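Local coordinates for YohF (Salmonella typhimurium, PDB 6WON), which probably works as an NAD(P)-dependent oxidoreductase of the short-chain dehydrogenase/reductase family, perhaps acting on acetoin, at residues 22-27 and 85-90; 138-143 and 221-226; 164-169 and 180-185. All coordinates share one frame; numbering follows the deposited sequence.

Contact 1. Residues 22-27 and 85-90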
ATOM      1  N   LEU B  22     -22.791   4.239  21.670  1.00 28.20           N
ATOM      2  CA  LEU B  22     -23.266   3.447  22.798  1.00 28.79           C
ATOM      3  C   LEU B  22     -22.122   2.682  23.459  1.00 30.72           C
ATOM      4  O   LEU B  22     -22.085   2.545  24.686  1.00 33.55           O
ATOM      5  CB  LEU B  22     -24.365   2.493  22.329  1.00 28.40           C
ATOM      6  CG  LEU B  22     -25.718   3.144  21.986  1.00 29.63           C
ATOM      7  CD1 LEU B  22     -26.764   2.066  21.694  1.00 32.23           C
ATOM      8  CD2 LEU B  22     -26.199   4.037  23.109  1.00 28.60           C
ATOM      9  N   LEU B  23     -21.185   2.165  22.668  1.00 28.92           N
ATOM     10  CA  LEU B  23     -20.061   1.464  23.271  1.00 27.98           C
ATOM     11  C   LEU B  23     -19.182   2.426  24.057  1.00 25.78           C
ATOM     12  O   LEU B  23     -18.725   2.096  25.159  1.00 26.66           O
ATOM     13  CB  LEU B  23     -19.257   0.741  22.200  1.00 23.41           C
ATOM     14  CG  LEU B  23     -18.175  -0.213  22.682  1.00 25.92           C
ATOM     15  CD1 LEU B  23     -18.685  -1.165  23.811  1.00 26.85           C
ATOM     16  CD2 LEU B  23     -17.656  -0.994  21.491  1.00 26.37           C
ATOM     17  N   LEU B  24     -18.969   3.634  23.528  1.00 20.50           N
ATOM     18  CA  LEU B  24     -18.157   4.613  24.241  1.00 22.55           C
ATOM     19  C   LEU B  24     -18.846   5.054  25.524  1.00 23.39           C
ATOM     20  O   LEU B  24     -18.195   5.184  26.567  1.00 25.41           O
ATOM     21  CB  LEU B  24     -17.857   5.817  23.340  1.00 22.79           C
ATOM     22  CG  LEU B  24     -16.916   5.533  22.163  1.00 23.65           C
ATOM     23  CD1 LEU B  24     -16.809   6.729  21.190  1.00 22.22           C
ATOM     24  CD2 LEU B  24     -15.539   5.083  22.662  1.00 26.72           C
ATOM     25  N   ALA B  25     -20.166   5.262  25.475  1.00 23.71           N
ATOM     26  CA  ALA B  25     -20.929   5.518  26.696  1.00 25.80           C
ATOM     27  C   ALA B  25     -20.775   4.365  27.686  1.00 27.65           C
ATOM     28  O   ALA B  25     -20.485   4.577  28.868  1.00 28.12           O
ATOM     29  CB  ALA B  25     -22.405   5.745  26.351  1.00 26.89           C
ATOM     30  N   GLN B  26     -20.944   3.127  27.215  1.00 27.41           N
ATOM     31  CA  GLN B  26     -20.733   1.982  28.095  1.00 29.75           C
ATOM     32  C   GLN B  26     -19.321   1.966  28.673  1.00 28.46           C
ATOM     33  O   GLN B  26     -19.121   1.516  29.805  1.00 28.65           O
ATOM     34  CB  GLN B  26     -21.017   0.683  27.346  1.00 33.03           C
ATOM     35  CG  GLN B  26     -20.999  -0.567  28.226  1.00 40.21           C
ATOM     36  CD  GLN B  26     -21.263  -1.830  27.427  1.00 45.61           C
ATOM     37  OE1 GLN B  26     -21.645  -1.770  26.260  1.00 47.21           O
ATOM     38  NE2 GLN B  26     -21.055  -2.974  28.047  1.00 50.09           N
ATOM     39  N   ASN B  27     -18.335   2.462  27.926  1.00 31.04           N
ATOM     40  CA  ASN B  27     -16.962   2.488  28.417  1.00 32.32           C
ATOM     41  C   ASN B  27     -16.666   3.696  29.303  1.00 30.89           C
ATOM     42  O   ASN B  27     -15.568   3.775  29.865  1.00 34.19           O
ATOM     43  CB  ASN B  27     -15.985   2.433  27.235  1.00 32.26           C
ATOM     44  CG  ASN B  27     -15.823   1.007  26.681  1.00 35.04           C
ATOM     45  OD1 ASN B  27     -16.403   0.051  27.216  1.00 32.71           O
ATOM     46  ND2 ASN B  27     -15.054   0.866  25.597  1.00 32.43           N
ATOM     47  N   VAL B  85     -12.643  12.815  22.466  1.00 26.70           N
ATOM     48  CA  VAL B  85     -12.731  11.901  21.336  1.00 23.90           C
ATOM     49  C   VAL B  85     -13.668  12.501  20.298  1.00 19.32           C
ATOM     50  O   VAL B  85     -14.780  12.915  20.633  1.00 20.55           O
ATOM     51  CB  VAL B  85     -13.242  10.517  21.781  1.00 27.85           C
ATOM     52  CG1 VAL B  85     -13.532   9.637  20.574  1.00 27.30           C
ATOM     53  CG2 VAL B  85     -12.223   9.840  22.683  1.00 30.03           C
ATOM     54  N   LEU B  86     -13.234  12.528  19.040  1.00 21.05           N
ATOM     55  CA  LEU B  86     -14.129  12.783  17.918  1.00 21.82           C
ATOM     56  C   LEU B  86     -14.135  11.554  17.024  1.00 24.35           C
ATOM     57  O   LEU B  86     -13.071  11.014  16.691  1.00 26.09           O
ATOM     58  CB  LEU B  86     -13.711  14.019  17.108  1.00 19.87           C
ATOM     59  CG  LEU B  86     -14.550  14.270  15.846  1.00 21.83           C
ATOM     60  CD1 LEU B  86     -16.000  14.540  16.255  1.00 22.61           C
ATOM     61  CD2 LEU B  86     -13.990  15.418  15.001  1.00 19.96           C
ATOM     62  N   VAL B  87     -15.323  11.113  16.632  1.00 22.46           N
ATOM     63  CA  VAL B  87     -15.456  10.070  15.618  1.00 24.10           C
ATOM     64  C   VAL B  87     -16.170  10.701  14.430  1.00 25.18           C
ATOM     65  O   VAL B  87     -17.373  10.982  14.500  1.00 25.07           O
ATOM     66  CB  VAL B  87     -16.208   8.837  16.142  1.00 23.67           C
ATOM     67  CG1 VAL B  87     -16.391   7.825  15.029  1.00 22.80           C
ATOM     68  CG2 VAL B  87     -15.443   8.202  17.300  1.00 22.97           C
ATOM     69  N   ASN B  88     -15.425  10.944  13.350  1.00 25.19           N
ATOM     70  CA  ASN B  88     -15.978  11.469  12.100  1.00 21.86           C
ATOM     71  C   ASN B  88     -16.624  10.311  11.363  1.00 23.17           C
ATOM     72  O   ASN B  88     -15.949   9.553  10.661  1.00 24.98           O
ATOM     73  CB  ASN B  88     -14.891  12.121  11.256  1.00 21.48           C
ATOM     74  CG  ASN B  88     -14.676  13.593  11.602  1.00 23.41           C
ATOM     75  OD1 ASN B  88     -15.596  14.283  12.025  1.00 24.32           O
ATOM     76  ND2 ASN B  88     -13.454  14.080  11.399  1.00 25.30           N
ATOM     77  N   ASN B  89     -17.933  10.153  11.529  1.00 23.36           N
ATOM     78  CA  ASN B  89     -18.612   8.973  11.017  1.00 26.88           C
ATOM     79  C   ASN B  89     -19.095   9.189   9.587  1.00 35.95           C
ATOM     80  O   ASN B  89     -19.473  10.295   9.186  1.00 40.94           O
ATOM     81  CB  ASN B  89     -19.778   8.595  11.916  1.00 28.27           C
ATOM     82  CG  ASN B  89     -20.529   7.388  11.418  1.00 28.60           C
ATOM     83  OD1 ASN B  89     -19.928   6.394  11.025  1.00 32.39           O
ATOM     84  ND2 ASN B  89     -21.852   7.468  11.429  1.00 28.74           N
ATOM     85  N   ALA B  90     -19.092   8.106   8.819  1.00 39.92           N
ATOM     86  CA  ALA B  90     -19.293   8.196   7.379  1.00 43.35           C
ATOM     87  C   ALA B  90     -20.780   8.261   7.032  1.00 44.67           C
ATOM     88  O   ALA B  90     -21.568   7.414   7.472  1.00 46.51           O
ATOM     89  CB  ALA B  90     -18.637   6.999   6.689  1.00 38.61           C
TER
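Leu24 reaches from the helix across to Val85 and Val87, two side chains that project from the same face of their strand, and a single methyl group makes both contacts. Leu24 CB starts in the direction of the strand but still lies 6.4 Å from Val85 CG1, the nearest valine atom. CG narrows the gap, having swung anti to the carbonyl carbon (chi1 -69°), and from there the chain forks. The CD1 branch of Leu24 continues to the strand, 4.4 Å from Val85 CG1 and 4.4 Å from Val87 CG2, facing the gap between the two valines; CD2 turns off and stays farther from both. These separations make a light apolar contact, consistent with a Rossmann fold, in which helix 15-27 follows strand 6-9 and packs against it; Leu24 also touches Ala7 and Val9, while strand 85-88 is the next strand over in the parallel sheet. Leu86, between the valines, points its side chain the other way, onto helix 103-131. Asn88, the last strand residue, with Asn89 and Ala90 after it, belongs to the NNAG sequence characteristic of short-chain dehydrogenases; Asn88 ND2 donates to Asn139 OD1, and Asn89 N to Thr10 OG1.

Contact 2. Residues 138-143 and 221-226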
ATOM      1  N   ILE B 138     -10.894   9.678  15.321  1.00 27.14           N
ATOM      2  CA  ILE B 138     -11.048   8.525  14.447  1.00 26.75           C
ATOM      3  C   ILE B 138     -11.889   8.953  13.256  1.00 27.65           C
ATOM      4  O   ILE B 138     -13.014   9.437  13.425  1.00 26.76           O
ATOM      5  CB  ILE B 138     -11.686   7.332  15.173  1.00 27.33           C
ATOM      6  CG1 ILE B 138     -10.751   6.825  16.278  1.00 28.62           C
ATOM      7  CG2 ILE B 138     -11.952   6.206  14.177  1.00 16.94           C
ATOM      8  CD1 ILE B 138     -11.125   7.250  17.675  1.00 28.05           C
ATOM      9  N   ASN B 139     -11.348   8.785  12.053  1.00 26.52           N
ATOM     10  CA  ASN B 139     -12.084   9.086  10.831  1.00 23.70           C
ATOM     11  C   ASN B 139     -12.588   7.768  10.258  1.00 23.95           C
ATOM     12  O   ASN B 139     -11.784   6.888   9.928  1.00 22.49           O
ATOM     13  CB  ASN B 139     -11.201   9.813   9.815  1.00 22.32           C
ATOM     14  CG  ASN B 139     -10.771  11.191  10.286  1.00 24.95           C
ATOM     15  OD1 ASN B 139     -11.580  11.949  10.833  1.00 26.76           O
ATOM     16  ND2 ASN B 139      -9.487  11.533  10.064  1.00 20.20           N
ATOM     17  N   ILE B 140     -13.907   7.610  10.179  1.00 23.57           N
ATOM     18  CA  ILE B 140     -14.470   6.424   9.545  1.00 23.31           C
ATOM     19  C   ILE B 140     -14.351   6.629   8.041  1.00 25.60           C
ATOM     20  O   ILE B 140     -15.013   7.502   7.474  1.00 26.53           O
ATOM     21  CB  ILE B 140     -15.927   6.179   9.952  1.00 24.40           C
ATOM     22  CG1 ILE B 140     -16.076   6.182  11.475  1.00 25.22           C
ATOM     23  CG2 ILE B 140     -16.401   4.839   9.384  1.00 21.53           C
ATOM     24  CD1 ILE B 140     -15.372   5.028  12.152  1.00 26.96           C
ATOM     25  N   THR B 141     -13.496   5.843   7.390  1.00 21.50           N
ATOM     26  CA  THR B 141     -13.417   5.939   5.939  1.00 21.37           C
ATOM     27  C   THR B 141     -14.144   4.753   5.313  1.00 21.70           C
ATOM     28  O   THR B 141     -15.368   4.646   5.446  1.00 22.05           O
ATOM     29  CB  THR B 141     -11.960   6.040   5.484  1.00 24.28           C
ATOM     30  OG1 THR B 141     -11.256   4.854   5.854  1.00 24.44           O
ATOM     31  CG2 THR B 141     -11.288   7.242   6.165  1.00 24.14           C
ATOM     32  N   SER B 142     -13.415   3.847   4.661  1.00 24.52           N
ATOM     33  CA  SER B 142     -14.004   2.716   3.947  1.00 24.50           C
ATOM     34  C   SER B 142     -12.852   1.941   3.318  1.00 24.88           C
ATOM     35  O   SER B 142     -11.746   2.468   3.176  1.00 24.20           O
ATOM     36  CB  SER B 142     -14.989   3.179   2.865  1.00 26.91           C
ATOM     37  OG  SER B 142     -15.061   2.263   1.787  1.00 30.14           O
ATOM     38  N   VAL B 143     -13.115   0.687   2.933  1.00 22.41           N
ATOM     39  CA  VAL B 143     -12.126   0.011   2.094  1.00 23.47           C
ATOM     40  C   VAL B 143     -11.840   0.830   0.849  1.00 25.04           C
ATOM     41  O   VAL B 143     -10.751   0.728   0.272  1.00 22.69           O
ATOM     42  CB  VAL B 143     -12.559  -1.410   1.697  1.00 24.22           C
ATOM     43  CG1 VAL B 143     -12.516  -2.316   2.897  1.00 23.72           C
ATOM     44  CG2 VAL B 143     -13.960  -1.407   1.024  1.00 22.52           C
ATOM     45  N   SER B 221     -16.298  -1.845  17.961  1.00 21.36           N
ATOM     46  CA  SER B 221     -15.339  -2.446  18.883  1.00 22.03           C
ATOM     47  C   SER B 221     -13.927  -1.916  18.649  1.00 23.00           C
ATOM     48  O   SER B 221     -13.202  -1.606  19.605  1.00 25.40           O
ATOM     49  CB  SER B 221     -15.374  -3.966  18.748  1.00 22.99           C
ATOM     50  OG  SER B 221     -14.474  -4.557  19.670  1.00 24.35           O
ATOM     51  N   LEU B 222     -13.519  -1.788  17.386  1.00 23.75           N
ATOM     52  CA  LEU B 222     -12.187  -1.268  17.104  1.00 23.80           C
ATOM     53  C   LEU B 222     -12.098   0.216  17.430  1.00 25.10           C
ATOM     54  O   LEU B 222     -11.099   0.677  18.000  1.00 25.08           O
ATOM     55  CB  LEU B 222     -11.817  -1.507  15.644  1.00 22.12           C
ATOM     56  CG  LEU B 222     -10.413  -0.997  15.300  1.00 25.05           C
ATOM     57  CD1 LEU B 222      -9.363  -1.740  16.140  1.00 24.74           C
ATOM     58  CD2 LEU B 222     -10.095  -1.120  13.795  1.00 20.84           C
ATOM     59  N   VAL B 223     -13.127   0.983  17.062  1.00 25.09           N
ATOM     60  CA  VAL B 223     -13.165   2.400  17.413  1.00 22.08           C
ATOM     61  C   VAL B 223     -13.004   2.580  18.920  1.00 20.72           C
ATOM     62  O   VAL B 223     -12.247   3.449  19.380  1.00 21.96           O
ATOM     63  CB  VAL B 223     -14.470   3.041  16.903  1.00 24.16           C
ATOM     64  CG1 VAL B 223     -14.621   4.443  17.488  1.00 21.41           C
ATOM     65  CG2 VAL B 223     -14.488   3.090  15.362  1.00 21.60           C
ATOM     66  N   ALA B 224     -13.703   1.756  19.712  1.00 18.85           N
ATOM     67  CA  ALA B 224     -13.539   1.810  21.167  1.00 22.07           C
ATOM     68  C   ALA B 224     -12.099   1.527  21.583  1.00 23.26           C
ATOM     69  O   ALA B 224     -11.556   2.215  22.454  1.00 24.58           O
ATOM     70  CB  ALA B 224     -14.468   0.814  21.859  1.00 20.67           C
ATOM     71  N   TRP B 225     -11.473   0.503  20.996  1.00 20.16           N
ATOM     72  CA  TRP B 225     -10.092   0.201  21.365  1.00 25.51           C
ATOM     73  C   TRP B 225      -9.178   1.388  21.085  1.00 25.71           C
ATOM     74  O   TRP B 225      -8.314   1.717  21.904  1.00 27.44           O
ATOM     75  CB  TRP B 225      -9.580  -1.047  20.637  1.00 26.18           C
ATOM     76  CG  TRP B 225      -8.129  -1.297  20.992  1.00 31.09           C
ATOM     77  CD1 TRP B 225      -7.652  -1.893  22.135  1.00 29.71           C
ATOM     78  CD2 TRP B 225      -6.972  -0.900  20.239  1.00 29.04           C
ATOM     79  NE1 TRP B 225      -6.281  -1.913  22.116  1.00 27.74           N
ATOM     80  CE2 TRP B 225      -5.838  -1.301  20.974  1.00 26.54           C
ATOM     81  CE3 TRP B 225      -6.787  -0.248  19.015  1.00 27.29           C
ATOM     82  CZ2 TRP B 225      -4.541  -1.078  20.524  1.00 23.16           C
ATOM     83  CZ3 TRP B 225      -5.491  -0.029  18.569  1.00 25.52           C
ATOM     84  CH2 TRP B 225      -4.388  -0.443  19.322  1.00 23.68           C
ATOM     85  N   LEU B 226      -9.369   2.055  19.943  1.00 23.31           N
ATOM     86  CA  LEU B 226      -8.570   3.230  19.600  1.00 21.61           C
ATOM     87  C   LEU B 226      -8.751   4.376  20.588  1.00 25.71           C
ATOM     88  O   LEU B 226      -7.885   5.256  20.669  1.00 27.36           O
ATOM     89  CB  LEU B 226      -8.924   3.702  18.194  1.00 20.88           C
ATOM     90  CG  LEU B 226      -8.385   2.820  17.060  1.00 22.63           C
ATOM     91  CD1 LEU B 226      -9.000   3.215  15.742  1.00 22.01           C
ATOM     92  CD2 LEU B 226      -6.859   2.906  16.979  1.00 22.66           C
TER
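Ile138 and Ile140, two residues apart on a strand, meet Val223 and Leu226, one turn apart on a helix; the helix segment 221-226 runs almost antiparallel to strand segment 138-140 (162°). The close side of this contact is entirely aliphatic. Val223 CG2, anti to the carbonyl carbon of its own residue, is the methyl that touches both isoleucines: it lies 3.9 Å from Ile140 CD1 and 4.2 Å from Ile138 CG2. Ile140 itself does not leave the backbone aimed at the helix; the end of its side chain brings CD1 in, crossing the valine at about a right angle. Further along, Ile138 CG1 packs on the flank of Leu226, 4.0 Å from CD1 and 4.1 Å from CB. The helix has a quite different outer side. Ala224 points away from the strand, and Ser221 and Trp225 face the second subunit, where Trp225 NE1 hydrogen-bonds to Ser221 OG of that neighbour and the two Trp225 rings meet. At the other end, the strand runs into a loop in which Ser142 touches Tyr155 and Lys159, residues that fit the family's YxxxK pattern. With no hydrogen bond joining strand and helix, their fit rests on the shape of branched side chains, while the strand spends its backbone polar groups on its neighbours in the sheet.

Contact 3. Residues 164-169 and 180-185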
ATOM      1  N   GLY B 164      -5.786  10.650   3.294  1.00 21.93           N
ATOM      2  CA  GLY B 164      -4.647  11.556   3.299  1.00 23.50           C
ATOM      3  C   GLY B 164      -4.697  12.546   4.446  1.00 22.35           C
ATOM      4  O   GLY B 164      -3.685  12.798   5.111  1.00 26.35           O
ATOM      5  N   LEU B 165      -5.873  13.120   4.695  1.00 20.57           N
ATOM      6  CA  LEU B 165      -6.017  14.063   5.797  1.00 23.90           C
ATOM      7  C   LEU B 165      -5.709  13.392   7.129  1.00 25.13           C
ATOM      8  O   LEU B 165      -5.083  13.994   8.011  1.00 26.81           O
ATOM      9  CB  LEU B 165      -7.433  14.644   5.795  1.00 22.67           C
ATOM     10  CG  LEU B 165      -7.791  15.532   6.989  1.00 23.23           C
ATOM     11  CD1 LEU B 165      -6.938  16.809   6.986  1.00 20.30           C
ATOM     12  CD2 LEU B 165      -9.286  15.841   6.975  1.00 24.34           C
ATOM     13  N   THR B 166      -6.141  12.140   7.287  1.00 26.42           N
ATOM     14  CA  THR B 166      -5.843  11.386   8.501  1.00 24.04           C
ATOM     15  C   THR B 166      -4.339  11.357   8.774  1.00 22.29           C
ATOM     16  O   THR B 166      -3.894  11.613   9.899  1.00 20.18           O
ATOM     17  CB  THR B 166      -6.399   9.964   8.377  1.00 23.31           C
ATOM     18  OG1 THR B 166      -7.824  10.008   8.203  1.00 24.73           O
ATOM     19  CG2 THR B 166      -6.093   9.162   9.627  1.00 22.70           C
ATOM     20  N   LYS B 167      -3.542  11.039   7.749  1.00 20.86           N
ATOM     21  CA  LYS B 167      -2.089  10.996   7.918  1.00 20.04           C
ATOM     22  C   LYS B 167      -1.536  12.374   8.253  1.00 24.08           C
ATOM     23  O   LYS B 167      -0.629  12.503   9.087  1.00 25.95           O
ATOM     24  CB  LYS B 167      -1.415  10.469   6.645  1.00 21.08           C
ATOM     25  CG  LYS B 167      -1.840   9.067   6.204  1.00 24.59           C
ATOM     26  CD  LYS B 167      -1.342   8.755   4.795  1.00 25.95           C
ATOM     27  CE  LYS B 167      -1.927   7.429   4.281  1.00 25.02           C
ATOM     28  NZ  LYS B 167      -1.447   7.127   2.900  1.00 25.19           N
ATOM     29  N   SER B 168      -2.058  13.411   7.598  1.00 21.13           N
ATOM     30  CA  SER B 168      -1.594  14.770   7.864  1.00 25.97           C
ATOM     31  C   SER B 168      -1.907  15.186   9.297  1.00 23.57           C
ATOM     32  O   SER B 168      -1.033  15.682  10.012  1.00 24.57           O
ATOM     33  CB  SER B 168      -2.237  15.732   6.875  1.00 21.84           C
ATOM     34  OG  SER B 168      -1.591  15.601   5.624  1.00 28.24           O
ATOM     35  N   MET B 169      -3.149  14.975   9.732  1.00 23.11           N
ATOM     36  CA  MET B 169      -3.545  15.346  11.085  1.00 22.93           C
ATOM     37  C   MET B 169      -2.704  14.606  12.115  1.00 25.49           C
ATOM     38  O   MET B 169      -2.277  15.186  13.114  1.00 22.69           O
ATOM     39  CB  MET B 169      -5.030  15.037  11.299  1.00 22.55           C
ATOM     40  CG  MET B 169      -5.978  15.822  10.435  1.00 22.50           C
ATOM     41  SD  MET B 169      -7.693  15.289  10.671  1.00 24.01           S
ATOM     42  CE  MET B 169      -7.803  15.271  12.469  1.00 25.39           C
ATOM     43  N   VAL B 180      -4.467  10.217  15.715  1.00 23.66           N
ATOM     44  CA  VAL B 180      -5.451  10.300  14.638  1.00 24.22           C
ATOM     45  C   VAL B 180      -5.320   9.073  13.748  1.00 25.45           C
ATOM     46  O   VAL B 180      -4.253   8.832  13.161  1.00 22.64           O
ATOM     47  CB  VAL B 180      -5.284  11.580  13.808  1.00 22.21           C
ATOM     48  CG1 VAL B 180      -6.409  11.695  12.774  1.00 19.67           C
ATOM     49  CG2 VAL B 180      -5.274  12.786  14.734  1.00 23.62           C
ATOM     50  N   ASN B 181      -6.408   8.320  13.620  1.00 23.78           N
ATOM     51  CA  ASN B 181      -6.399   7.124  12.794  1.00 25.42           C
ATOM     52  C   ASN B 181      -7.685   7.065  11.989  1.00 25.60           C
ATOM     53  O   ASN B 181      -8.685   7.700  12.332  1.00 22.61           O
ATOM     54  CB  ASN B 181      -6.274   5.858  13.644  1.00 23.68           C
ATOM     55  CG  ASN B 181      -4.947   5.780  14.375  1.00 23.93           C
ATOM     56  OD1 ASN B 181      -3.925   5.427  13.780  1.00 25.27           O
ATOM     57  ND2 ASN B 181      -4.957   6.092  15.671  1.00 19.78           N
ATOM     58  N   ALA B 182      -7.646   6.274  10.921  1.00 24.31           N
ATOM     59  CA  ALA B 182      -8.838   5.898  10.178  1.00 26.52           C
ATOM     60  C   ALA B 182      -9.207   4.448  10.490  1.00 25.59           C
ATOM     61  O   ALA B 182      -8.329   3.585  10.603  1.00 24.75           O
ATOM     62  CB  ALA B 182      -8.619   6.058   8.667  1.00 22.85           C
ATOM     63  N   VAL B 183     -10.506   4.191  10.634  1.00 21.07           N
ATOM     64  CA  VAL B 183     -11.068   2.847  10.568  1.00 21.14           C
ATOM     65  C   VAL B 183     -11.833   2.740   9.261  1.00 21.65           C
ATOM     66  O   VAL B 183     -12.682   3.589   8.966  1.00 22.14           O
ATOM     67  CB  VAL B 183     -11.990   2.542  11.764  1.00 22.50           C
ATOM     68  CG1 VAL B 183     -12.633   1.163  11.602  1.00 22.54           C
ATOM     69  CG2 VAL B 183     -11.213   2.615  13.064  1.00 20.54           C
ATOM     70  N   ALA B 184     -11.538   1.696   8.487  1.00 22.29           N
ATOM     71  CA  ALA B 184     -11.959   1.577   7.088  1.00 22.11           C
ATOM     72  C   ALA B 184     -12.877   0.369   6.961  1.00 25.61           C
ATOM     73  O   ALA B 184     -12.396  -0.761   6.758  1.00 25.41           O
ATOM     74  CB  ALA B 184     -10.735   1.440   6.170  1.00 17.81           C
ATOM     75  N   PRO B 185     -14.194   0.542   7.106  1.00 23.07           N
ATOM     76  CA  PRO B 185     -15.086  -0.625   7.071  1.00 22.02           C
ATOM     77  C   PRO B 185     -15.223  -1.190   5.666  1.00 21.90           C
ATOM     78  O   PRO B 185     -15.143  -0.473   4.670  1.00 23.48           O
ATOM     79  CB  PRO B 185     -16.425  -0.070   7.577  1.00 20.99           C
ATOM     80  CG  PRO B 185     -16.076   1.221   8.293  1.00 20.43           C
ATOM     81  CD  PRO B 185     -14.922   1.772   7.475  1.00 18.23           C
TER
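Val180 meets the helix first, fitting both its methyl groups against Met169 and the turn before it. Val180 CG1 lies 3.8 Å from the carbonyl oxygen Thr166 O and 3.9 Å from Met169 CE. The methionine crosses the valine at about a right angle, and the bend at its last torsion (chi3 48°) folds CE back onto CG1. Asn181 comes next and directs its side chain away from the helix, where OD1 accepts from Gln237 N and ND2 donates to Thr234 O. Its backbone nevertheless takes part: Thr166 CG2 sits over the face of the peptide between Asn181 and Ala182, 3.5 Å from Asn181 C and equally far from Ala182 N. CG2 stands there because it is anti to the threonine's backbone N, which leaves OG1 beside that N, bonded to Leu162 O and to Asn139 ND2. The small CB of Ala182 then lies 4.1 Å from Thr166 OG1, and beyond this point the strand draws away from the helix segment. Val183 and Pro185 pack on Ile219 of helix 216-226, across the sheet from helix 153-173. On its own outer side, that helix sends Lys167 NZ to His146 O and His160 NE2 of the third subunit. Segments 164-169 and 180-185 run nearly antiparallel (157°), as expected for the returning half of a beta-alpha-beta crossover, here from strand 135-140 through helix 153-173 to strand 178-185 of the Rossmann fold.

How the contacts relate
The three contacts sample both layers of helices that cover one parallel sheet. Contacts 1 and 2 lie on one face, their centres about 9 Å apart, and their helices 15-27 and 216-226 touch through Leu23 and Ala224. Contact 3 uses the opposite face, where helix 153-173 lies; its centre is about 9 Å from that of contact 2 and about 16 Å from that of contact 1. Strands 85-88, 135-140 and 178-185 are consecutive neighbours, so strand 135-140 joins all three contacts through the sheet's backbone bonding. Along the chain contact 1 closes first, and contact 3 is nested within contact 2: the Rossmann fold unites distant sequence in contacts 1 and 2, while contact 3 stays within one beta-alpha-beta unit.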